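Local structure of soluble lytic murein transglycosylase (5OHU) at residues Val215-Ala218 with Gln223-Gln226; Gly228-Arg233 with Ala238-Leu243; Glu428-Ala433 with Trp453-Ile458; Arg459-Ala464 with Leu470-Pro475. The protein is a lytic transglycosylase of the Slt family that breaks down bacterial cell-wall peptidoglycan by both exolytic and endolytic turnover. All coordinates share one frame; numbering follows the deposited sequence.

Interaction 1: Val215-Ala218 with Gln223-Gln226; sequences VSVA and QLSQ
V217 on the last turns of helix 208-219 meets L224 in the short 3-10 segment that follows it, a methyl-to-methyl contact between two buried side chains. V217 turns CG1 anti to its backbone N (chi1 165°), and this branch reaches L224, with CG1 4.2 Å from L224 CD2. The leucine is reached at its fork rather than at one methyl alone, because V217 CG1 is equally 4.2 Å from L224 CG. The CB of L224 does not point at the helix; its chain crosses the valine at about a right angle, and the fork makes the touch. On the more solvent-accessible side of the same turn, Q223 points its CB at the helix and stretches its chain toward S216. The Q223 amide, probably turned over in the model, lies close to S216 O and OG, so which of its atoms faces the serine is left open. S216 holds OG anti to its own N, which carries the hydroxyl to the same amide. Behind the contact the turn is closed by a backbone hydrogen bond from Q226 N to Q223 O (2.9 Å), and L224 O is bonded to Y263 OH. The contact thus folds the 3-10 turn 223-225 back against the C-terminal turns of helix 208-219. Helix 235-251 covers it, V217 resting on V240 and L224 on V241, while V215 and A218 turn to helices 178-190 and 194-201 in this all-helical region.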
# COMPACT_ATOMS: atom_id res chain seq x y z
N VAL A 215 27.97 2.11 -10.54
CA VAL A 215 27.64 2.81 -9.30
C VAL A 215 27.60 4.32 -9.52
O VAL A 215 26.67 5.00 -9.10
CB VAL A 215 28.62 2.42 -8.18
CG1 VAL A 215 28.34 3.24 -6.90
CG2 VAL A 215 28.55 0.90 -7.89
N SER A 216 28.62 4.86 -10.19
CA SER A 216 28.68 6.30 -10.47
C SER A 216 27.47 6.77 -11.27
O SER A 216 26.89 7.82 -10.98
CB SER A 216 29.97 6.63 -11.21
OG SER A 216 30.04 8.03 -11.43
N VAL A 217 27.08 6.01 -12.29
CA VAL A 217 25.95 6.38 -13.12
C VAL A 217 24.65 6.26 -12.32
O VAL A 217 23.73 7.07 -12.48
CB VAL A 217 25.92 5.52 -14.39
CG1 VAL A 217 24.58 5.61 -15.11
CG2 VAL A 217 27.07 5.93 -15.32
N ALA A 218 24.54 5.24 -11.47
CA ALA A 218 23.33 5.13 -10.66
C ALA A 218 23.19 6.34 -9.74
O ALA A 218 22.08 6.83 -9.51
CB ALA A 218 23.33 3.83 -9.85
N GLN A 223 25.39 11.97 -16.14
CA GLN A 223 26.67 11.79 -16.82
C GLN A 223 26.52 11.06 -18.15
O GLN A 223 27.45 11.13 -18.97
CB GLN A 223 27.69 11.06 -15.93
CG GLN A 223 28.01 11.70 -14.57
CD GLN A 223 28.73 10.72 -13.61
OE1 GLN A 223 28.08 9.99 -12.85
NE2 GLN A 223 30.06 10.71 -13.67
N LEU A 224 25.40 10.37 -18.39
CA LEU A 224 25.22 9.73 -19.69
C LEU A 224 25.18 10.74 -20.83
O LEU A 224 25.29 10.33 -21.98
CB LEU A 224 23.97 8.84 -19.69
CG LEU A 224 24.03 7.66 -18.72
CD1 LEU A 224 22.73 6.83 -18.72
CD2 LEU A 224 25.23 6.75 -19.06
N SER A 225 25.07 12.03 -20.52
CA SER A 225 25.19 13.08 -21.52
C SER A 225 26.54 13.04 -22.21
O SER A 225 26.68 13.56 -23.32
CB SER A 225 25.01 14.46 -20.88
OG SER A 225 23.69 14.61 -20.37
N GLN A 226 27.56 12.48 -21.54
CA GLN A 226 28.89 12.34 -22.11
C GLN A 226 28.93 11.07 -22.97
O GLN A 226 29.57 10.08 -22.63
CB GLN A 226 29.94 12.29 -21.02
CG GLN A 226 30.04 13.54 -20.14
CD GLN A 226 31.02 13.33 -18.98
OE1 GLN A 226 30.65 13.44 -17.81
NE2 GLN A 226 32.26 13.01 -19.30

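Interaction 2: Gly228-Arg233 with Ala238-Leu243; sequences GRFSQR and ADVVGL
In this helix-loop-helix unit the loop between helices 208-219 and 235-251 folds back onto the second helix, F230 packing against V240 and V241. All three side chains are buried, and the contact is wholly apolar. F230 aims its CB at the helix, and that atom makes the tightest approach, 3.8 Å from V241 CG2. Further out, F230 CE1 comes to 4.2 Å from V240 CG1, so the phenylalanine lies across two successive residues of one helical turn, its base on V241 and its ring atom CE1 by V240. Both valine methyls stand obliquely to the ring. V241 sets CG1 anti to its backbone N (chi1 165°), which leaves CG2, anti to the carbonyl carbon, facing the loop. L224 and V217 also border the phenylalanine, as does Y263 of helix 253-263, so one aromatic side chain joins the loop to three helices. Further along the loop, R233 NH2 bonds S265 O and Q232 NE2 bonds D234 OD2. The helix keeps a regular backbone here, with G242 N bonded to A238 O at 2.9 Å. From the same helix D239 makes a salt bridge to K186 and a hydrogen bond to W182 NE1, tying it to helix 178-190. One face of the F230 ring is covered by its own neighbour in the loop, R229, whose CD lies 4.0 Å above the ring plane and is offset toward the rim.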
# COMPACT_ATOMS: atom_id res chain seq x y z
N GLY A 228 30.35 10.23 -25.67
CA GLY A 228 31.68 9.75 -26.02
C GLY A 228 32.30 8.82 -25.00
O GLY A 228 33.15 7.99 -25.36
N ARG A 229 31.90 8.93 -23.73
CA ARG A 229 32.48 8.11 -22.67
C ARG A 229 31.78 6.77 -22.51
O ARG A 229 32.35 5.86 -21.91
CB ARG A 229 32.45 8.89 -21.34
CG ARG A 229 33.49 8.48 -20.31
CD ARG A 229 32.92 7.50 -19.29
NE ARG A 229 33.93 6.82 -18.48
CZ ARG A 229 34.53 5.68 -18.83
NH1 ARG A 229 34.23 5.10 -19.99
NH2 ARG A 229 35.42 5.11 -18.02
N PHE A 230 30.56 6.64 -23.02
CA PHE A 230 29.81 5.40 -22.81
C PHE A 230 29.59 4.68 -24.14
O PHE A 230 28.48 4.25 -24.44
CB PHE A 230 28.49 5.71 -22.11
CG PHE A 230 28.67 6.27 -20.73
CD1 PHE A 230 28.79 5.42 -19.63
CD2 PHE A 230 28.77 7.63 -20.53
CE1 PHE A 230 28.97 5.93 -18.37
CE2 PHE A 230 28.95 8.15 -19.26
CZ PHE A 230 29.05 7.30 -18.18
N SER A 231 30.67 4.49 -24.90
CA SER A 231 30.63 4.05 -26.29
C SER A 231 31.06 2.61 -26.53
O SER A 231 30.80 2.08 -27.61
CB SER A 231 31.53 4.96 -27.13
OG SER A 231 32.86 4.89 -26.64
N GLN A 232 31.72 1.97 -25.57
CA GLN A 232 32.26 0.63 -25.76
C GLN A 232 31.14 -0.39 -25.99
O GLN A 232 30.24 -0.53 -25.16
CB GLN A 232 33.09 0.28 -24.53
CG GLN A 232 33.79 -1.03 -24.56
CD GLN A 232 34.74 -1.16 -23.39
OE1 GLN A 232 35.90 -0.77 -23.49
NE2 GLN A 232 34.24 -1.67 -22.27
N ARG A 233 31.21 -1.10 -27.11
CA ARG A 233 30.09 -1.94 -27.55
C ARG A 233 30.14 -3.32 -26.88
O ARG A 233 30.38 -4.35 -27.52
CB ARG A 233 30.07 -2.09 -29.06
CG ARG A 233 30.17 -0.82 -29.86
CD ARG A 233 29.81 -1.07 -31.33
NE ARG A 233 28.37 -1.33 -31.52
CZ ARG A 233 27.56 -0.60 -32.28
NH1 ARG A 233 28.04 0.44 -32.95
NH2 ARG A 233 26.27 -0.91 -32.37
N ALA A 238 26.23 -1.52 -21.99
CA ALA A 238 24.79 -1.40 -22.23
C ALA A 238 24.00 -1.52 -20.94
O ALA A 238 22.98 -0.83 -20.78
CB ALA A 238 24.32 -2.46 -23.23
N ASP A 239 24.43 -2.38 -20.02
CA ASP A 239 23.78 -2.46 -18.71
C ASP A 239 23.98 -1.17 -17.92
O ASP A 239 23.03 -0.66 -17.31
CB ASP A 239 24.35 -3.65 -17.93
CG ASP A 239 23.52 -4.90 -18.09
OD1 ASP A 239 22.28 -4.79 -18.22
OD2 ASP A 239 24.11 -6.00 -18.10
N VAL A 240 25.19 -0.63 -17.92
CA VAL A 240 25.41 0.64 -17.24
C VAL A 240 24.47 1.71 -17.78
O VAL A 240 23.75 2.38 -17.03
CB VAL A 240 26.88 1.07 -17.36
CG1 VAL A 240 27.05 2.51 -16.85
CG2 VAL A 240 27.74 0.11 -16.56
N VAL A 241 24.43 1.84 -19.11
CA VAL A 241 23.65 2.91 -19.73
C VAL A 241 22.16 2.69 -19.49
O VAL A 241 21.43 3.63 -19.18
CB VAL A 241 24.01 3.00 -21.22
CG1 VAL A 241 22.99 3.83 -21.98
CG2 VAL A 241 25.41 3.60 -21.36
N GLY A 242 21.70 1.45 -19.60
CA GLY A 242 20.28 1.19 -19.42
C GLY A 242 19.81 1.52 -18.03
O GLY A 242 18.73 2.09 -17.84
N LEU A 243 20.61 1.16 -17.02
CA LEU A 243 20.28 1.52 -15.65
C LEU A 243 20.20 3.04 -15.51
O LEU A 243 19.25 3.57 -14.92
CB LEU A 243 21.32 0.94 -14.68
CG LEU A 243 20.96 1.14 -13.20
CD1 LEU A 243 21.25 -0.13 -12.43
CD2 LEU A 243 21.75 2.29 -12.62

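Interaction 3: Glu428-Ala433 with Trp453-Ile458; sequences EWYHAA and WYFPAI
The indole of W429 and the phenol of Y430 meet P456, in the first turn of helix 454-463, and the phenol's hydroxyl reaches the F455 ring. P456 CB approaches the indole obliquely, 3.9 Å from W429 CD1, the two side chains crossing at about a right angle. At the indole edge, in its plane, a water accepts from W429 NE1 at 2.9 Å and donates weakly to P456 O. The phenol has P456 CA near its plane at the edge and the guanidinium arm of R459 against one face, a cation-pi pair. Its hydroxyl projects to F455, whose CD2 is 3.3 Å from Y430 OH; the oxygen approaches the F455 ring obliquely, near CD2 and CE2, and the two side chains cross nearly perpendicularly. F455 holds CG anti to its backbone N (chi1 -179°), which swings the ring out beside the phenol end. W453, at the N-cap position, stacks edge-to-face with F417. The short helical segments run parallel, 2° apart, with axes 11.1 Å from each other. Helix 438-450 lies against both, since W429 and P456 each touch its A448. Such parallel helices packed on a common third are consistent with the TPR-like alpha-alpha repeats of the Slt L domain. With the axes that far apart, the gap is bridged by W429, Y430, F455 and P456. The join is therefore mainly apolar, and the single bridging water satisfies the indole N-H of a buried tryptophan while linking it to the backbone of the other helix.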
# COMPACT_ATOMS: atom_id res chain seq x y z
N GLU A 428 -4.55 -8.85 17.71
CA GLU A 428 -5.36 -10.06 17.67
C GLU A 428 -6.39 -9.97 16.56
O GLU A 428 -6.53 -10.88 15.72
CB GLU A 428 -6.08 -10.28 19.00
CG GLU A 428 -5.23 -10.87 20.11
CD GLU A 428 -4.81 -12.32 19.87
OE1 GLU A 428 -3.96 -12.82 20.65
OE2 GLU A 428 -5.33 -12.97 18.92
N TRP A 429 -7.12 -8.86 16.54
CA TRP A 429 -8.22 -8.69 15.60
C TRP A 429 -7.73 -8.82 14.16
O TRP A 429 -8.34 -9.53 13.35
CB TRP A 429 -8.87 -7.34 15.84
CG TRP A 429 -10.30 -7.27 15.49
CD1 TRP A 429 -10.84 -6.77 14.34
CD2 TRP A 429 -11.40 -7.69 16.31
NE1 TRP A 429 -12.22 -6.87 14.40
CE2 TRP A 429 -12.58 -7.43 15.59
CE3 TRP A 429 -11.49 -8.29 17.58
CZ2 TRP A 429 -13.85 -7.72 16.10
CZ3 TRP A 429 -12.74 -8.58 18.08
CH2 TRP A 429 -13.91 -8.30 17.35
N TYR A 430 -6.62 -8.15 13.83
CA TYR A 430 -6.11 -8.14 12.46
C TYR A 430 -5.50 -9.48 12.08
O TYR A 430 -5.65 -9.92 10.93
CB TYR A 430 -5.07 -7.04 12.28
CG TYR A 430 -5.59 -5.62 12.38
CD1 TYR A 430 -6.96 -5.36 12.40
CD2 TYR A 430 -4.72 -4.55 12.46
CE1 TYR A 430 -7.44 -4.06 12.51
CE2 TYR A 430 -5.18 -3.25 12.55
CZ TYR A 430 -6.54 -3.01 12.58
OH TYR A 430 -6.97 -1.71 12.67
N HIS A 431 -4.78 -10.11 13.00
CA HIS A 431 -4.20 -11.41 12.69
C HIS A 431 -5.29 -12.45 12.46
O HIS A 431 -5.24 -13.20 11.48
CB HIS A 431 -3.24 -11.85 13.81
CG HIS A 431 -2.56 -13.16 13.55
ND1 HIS A 431 -1.57 -13.31 12.61
CD2 HIS A 431 -2.74 -14.38 14.11
CE1 HIS A 431 -1.16 -14.56 12.60
NE2 HIS A 431 -1.85 -15.24 13.50
N ALA A 432 -6.30 -12.47 13.33
CA ALA A 432 -7.43 -13.37 13.15
C ALA A 432 -8.10 -13.17 11.80
O ALA A 432 -8.50 -14.14 11.14
CB ALA A 432 -8.44 -13.16 14.28
N ALA A 433 -8.23 -11.91 11.35
CA ALA A 433 -8.89 -11.64 10.08
C ALA A 433 -8.15 -12.27 8.90
O ALA A 433 -8.77 -12.51 7.86
CB ALA A 433 -9.03 -10.14 9.87
N TRP A 453 -15.32 0.51 17.21
CA TRP A 453 -14.02 0.33 16.59
C TRP A 453 -14.19 0.43 15.09
O TRP A 453 -14.14 -0.55 14.34
CB TRP A 453 -13.40 -0.97 17.05
CG TRP A 453 -12.44 -0.62 18.07
CD1 TRP A 453 -12.36 0.58 18.72
CD2 TRP A 453 -11.39 -1.42 18.57
NE1 TRP A 453 -11.32 0.57 19.60
CE2 TRP A 453 -10.71 -0.65 19.53
CE3 TRP A 453 -10.95 -2.72 18.31
CZ2 TRP A 453 -9.62 -1.13 20.23
CZ3 TRP A 453 -9.86 -3.20 19.00
CH2 TRP A 453 -9.20 -2.41 19.95
N TYR A 454 -14.33 1.69 14.65
CA TYR A 454 -14.77 1.98 13.30
C TYR A 454 -13.79 1.48 12.26
O TYR A 454 -14.20 0.84 11.28
CB TYR A 454 -15.03 3.49 13.18
CG TYR A 454 -16.04 3.93 14.22
CD1 TYR A 454 -17.27 3.28 14.33
CD2 TYR A 454 -15.76 4.97 15.11
CE1 TYR A 454 -18.19 3.65 15.29
CE2 TYR A 454 -16.68 5.34 16.07
CZ TYR A 454 -17.89 4.68 16.15
OH TYR A 454 -18.81 5.04 17.09
N PHE A 455 -12.49 1.72 12.45
CA PHE A 455 -11.53 1.24 11.45
C PHE A 455 -11.43 -0.27 11.41
O PHE A 455 -11.49 -0.84 10.31
CB PHE A 455 -10.16 1.90 11.66
CG PHE A 455 -9.14 1.46 10.65
CD1 PHE A 455 -9.45 1.45 9.30
CD2 PHE A 455 -7.87 1.07 11.05
CE1 PHE A 455 -8.51 1.04 8.36
CE2 PHE A 455 -6.93 0.67 10.13
CZ PHE A 455 -7.25 0.65 8.78
N PRO A 456 -11.25 -0.99 12.53
CA PRO A 456 -11.33 -2.46 12.44
C PRO A 456 -12.58 -2.94 11.72
O PRO A 456 -12.50 -3.84 10.87
CB PRO A 456 -11.31 -2.90 13.92
CG PRO A 456 -10.55 -1.82 14.61
CD PRO A 456 -10.94 -0.54 13.90
N ALA A 457 -13.74 -2.35 12.02
CA ALA A 457 -14.97 -2.73 11.34
C ALA A 457 -14.89 -2.42 9.85
O ALA A 457 -15.24 -3.27 9.02
CB ALA A 457 -16.15 -2.01 11.99
N ILE A 458 -14.43 -1.22 9.49
CA ILE A 458 -14.26 -0.85 8.09
C ILE A 458 -13.28 -1.80 7.40
O ILE A 458 -13.51 -2.25 6.27
CB ILE A 458 -13.80 0.61 7.98
CG1 ILE A 458 -14.95 1.58 8.29
CG2 ILE A 458 -13.15 0.89 6.60
CD1 ILE A 458 -14.50 2.99 8.63
O HOH W 1 -13.91 -5.90 12.27

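Interaction 4: Arg459-Ala464 with Leu470-Pro475; sequences RSISQA and LDIRFP
R473 leans its aliphatic stem on I461 and carries its charged end past it toward water and backbone. From CB the chain first goes to CG, set beside the backbone N (chi1 -74°), and R473 CG lies 3.9 Å from I461 CG2, the two side chains crossing at about a right angle. CD continues the extended line, and a bend at chi3 (63°) then turns the head. R473 NE gives its hydrogen to a water at 2.6 Å, which lies at the guanidinium edge, in its plane. That water donates in turn to S462 OG at a longer 3.3 Å, while the same hydroxyl is bonded to I458 O one helical turn back. R473 NH1 is held by W467 O in the loop joining the two segments. One face of the guanidinium is covered by its chain neighbour F474, whose CE2 stands 3.9 Å above the centre of the group. The methyl that receives the arginine stem also serves the isoleucine before it: I461 CG2 is 4.0 Å from I472 CG2. I472 holds its CG2 anti to its own backbone N, and its side chain rests on A457 too. The contact packs the end of helix 454-463 against the short, weakly bonded helix 470-473, next to helix 605-624, to which D471 is joined by a salt bridge with K624. Its chemistry is divided: methyls and methylenes make the buried face, while the arginine head is oriented by the bonds of NH1 to W467 O and of NE to the water, with F474 over one face.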
# COMPACT_ATOMS: atom_id res chain seq x y z
N ARG A 459 -12.17 -2.11 8.08
CA ARG A 459 -11.17 -3.01 7.52
C ARG A 459 -11.77 -4.40 7.23
O ARG A 459 -11.56 -4.96 6.15
CB ARG A 459 -9.98 -3.10 8.47
CG ARG A 459 -8.80 -3.90 7.99
CD ARG A 459 -7.68 -3.81 9.02
NE ARG A 459 -6.65 -4.82 8.82
CZ ARG A 459 -5.54 -4.63 8.13
NH1 ARG A 459 -5.30 -3.45 7.56
NH2 ARG A 459 -4.65 -5.61 8.01
N SER A 460 -12.53 -4.94 8.17
CA SER A 460 -13.09 -6.28 7.98
C SER A 460 -14.11 -6.30 6.86
O SER A 460 -14.06 -7.16 5.97
CB SER A 460 -13.73 -6.78 9.28
OG SER A 460 -12.75 -7.01 10.27
N ILE A 461 -15.07 -5.37 6.89
CA ILE A 461 -16.13 -5.35 5.90
C ILE A 461 -15.57 -5.07 4.52
O ILE A 461 -16.14 -5.50 3.51
CB ILE A 461 -17.21 -4.32 6.30
CG1 ILE A 461 -18.49 -4.56 5.51
CG2 ILE A 461 -16.74 -2.88 6.08
CD1 ILE A 461 -19.59 -5.12 6.37
N SER A 462 -14.44 -4.36 4.44
CA SER A 462 -13.81 -4.15 3.14
C SER A 462 -13.14 -5.42 2.64
O SER A 462 -13.23 -5.73 1.45
CB SER A 462 -12.81 -2.99 3.23
OG SER A 462 -13.50 -1.79 3.57
N GLN A 463 -12.47 -6.16 3.53
CA GLN A 463 -11.92 -7.45 3.11
C GLN A 463 -13.02 -8.36 2.59
O GLN A 463 -12.83 -9.08 1.60
CB GLN A 463 -11.19 -8.13 4.27
CG GLN A 463 -9.93 -7.45 4.78
CD GLN A 463 -9.37 -8.15 6.02
OE1 GLN A 463 -9.26 -7.56 7.10
NE2 GLN A 463 -9.02 -9.43 5.87
N ALA A 464 -14.18 -8.33 3.25
CA ALA A 464 -15.31 -9.15 2.84
C ALA A 464 -15.96 -8.65 1.55
O ALA A 464 -16.82 -9.36 1.00
CB ALA A 464 -16.34 -9.18 3.96
N LEU A 470 -23.71 0.72 4.89
CA LEU A 470 -23.22 2.09 4.95
C LEU A 470 -23.16 2.63 6.37
O LEU A 470 -22.56 3.68 6.59
CB LEU A 470 -24.10 2.98 4.08
CG LEU A 470 -24.12 2.56 2.60
CD1 LEU A 470 -24.86 3.62 1.76
CD2 LEU A 470 -22.70 2.40 2.06
N ASP A 471 -23.76 1.93 7.34
CA ASP A 471 -23.54 2.29 8.73
C ASP A 471 -22.12 1.95 9.16
O ASP A 471 -21.42 2.78 9.75
CB ASP A 471 -24.57 1.59 9.62
CG ASP A 471 -25.96 2.24 9.54
OD1 ASP A 471 -26.21 3.00 8.58
OD2 ASP A 471 -26.79 1.99 10.44
N ILE A 472 -21.66 0.74 8.83
CA ILE A 472 -20.31 0.36 9.21
C ILE A 472 -19.29 1.11 8.36
O ILE A 472 -18.29 1.61 8.88
CB ILE A 472 -20.12 -1.16 9.10
CG1 ILE A 472 -20.98 -1.88 10.14
CG2 ILE A 472 -18.64 -1.52 9.30
CD1 ILE A 472 -20.61 -3.34 10.31
N ARG A 473 -19.53 1.21 7.05
CA ARG A 473 -18.53 1.82 6.19
C ARG A 473 -18.41 3.32 6.40
O ARG A 473 -17.38 3.90 6.02
CB ARG A 473 -18.84 1.52 4.72
CG ARG A 473 -18.54 0.07 4.28
CD ARG A 473 -18.76 -0.12 2.78
NE ARG A 473 -17.85 0.69 1.98
CZ ARG A 473 -18.17 1.29 0.85
NH1 ARG A 473 -19.40 1.18 0.37
NH2 ARG A 473 -17.27 2.02 0.19
N PHE A 474 -19.41 3.97 6.99
CA PHE A 474 -19.44 5.43 7.11
C PHE A 474 -19.90 5.84 8.50
O PHE A 474 -21.04 6.27 8.71
CB PHE A 474 -20.30 6.02 5.99
CG PHE A 474 -19.73 5.72 4.64
CD1 PHE A 474 -18.56 6.33 4.23
CD2 PHE A 474 -20.28 4.73 3.83
CE1 PHE A 474 -17.97 6.03 3.02
CE2 PHE A 474 -19.69 4.42 2.60
CZ PHE A 474 -18.53 5.06 2.20
N PRO A 475 -19.01 5.74 9.48
CA PRO A 475 -19.37 6.14 10.84
C PRO A 475 -19.67 7.63 10.95
O PRO A 475 -19.20 8.45 10.16
CB PRO A 475 -18.12 5.77 11.66
CG PRO A 475 -17.04 5.48 10.67
CD PRO A 475 -17.71 5.06 9.41
O HOH W 2 -15.36 0.81 2.86

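How the interactions relate
The four contacts form two pairs on opposite sides of the chain's centre. Interactions 1 and 2 have centres 9 Å apart and share one core, V217 CG2 lying 3.6 Å from F230 CE1. Interactions 3 and 4 have centres 10 Å apart and both use helix 454-463; A457 CB is 3.7 Å from I472 CG2. Between the pairs the centres are 48 to 53 Å apart and nothing touches, so they are separate sites in the helical part of the chain. The second pair is bordered by the transglycosylase SLT region: F455 touches A505 and M507, and R473 O is bonded to R501.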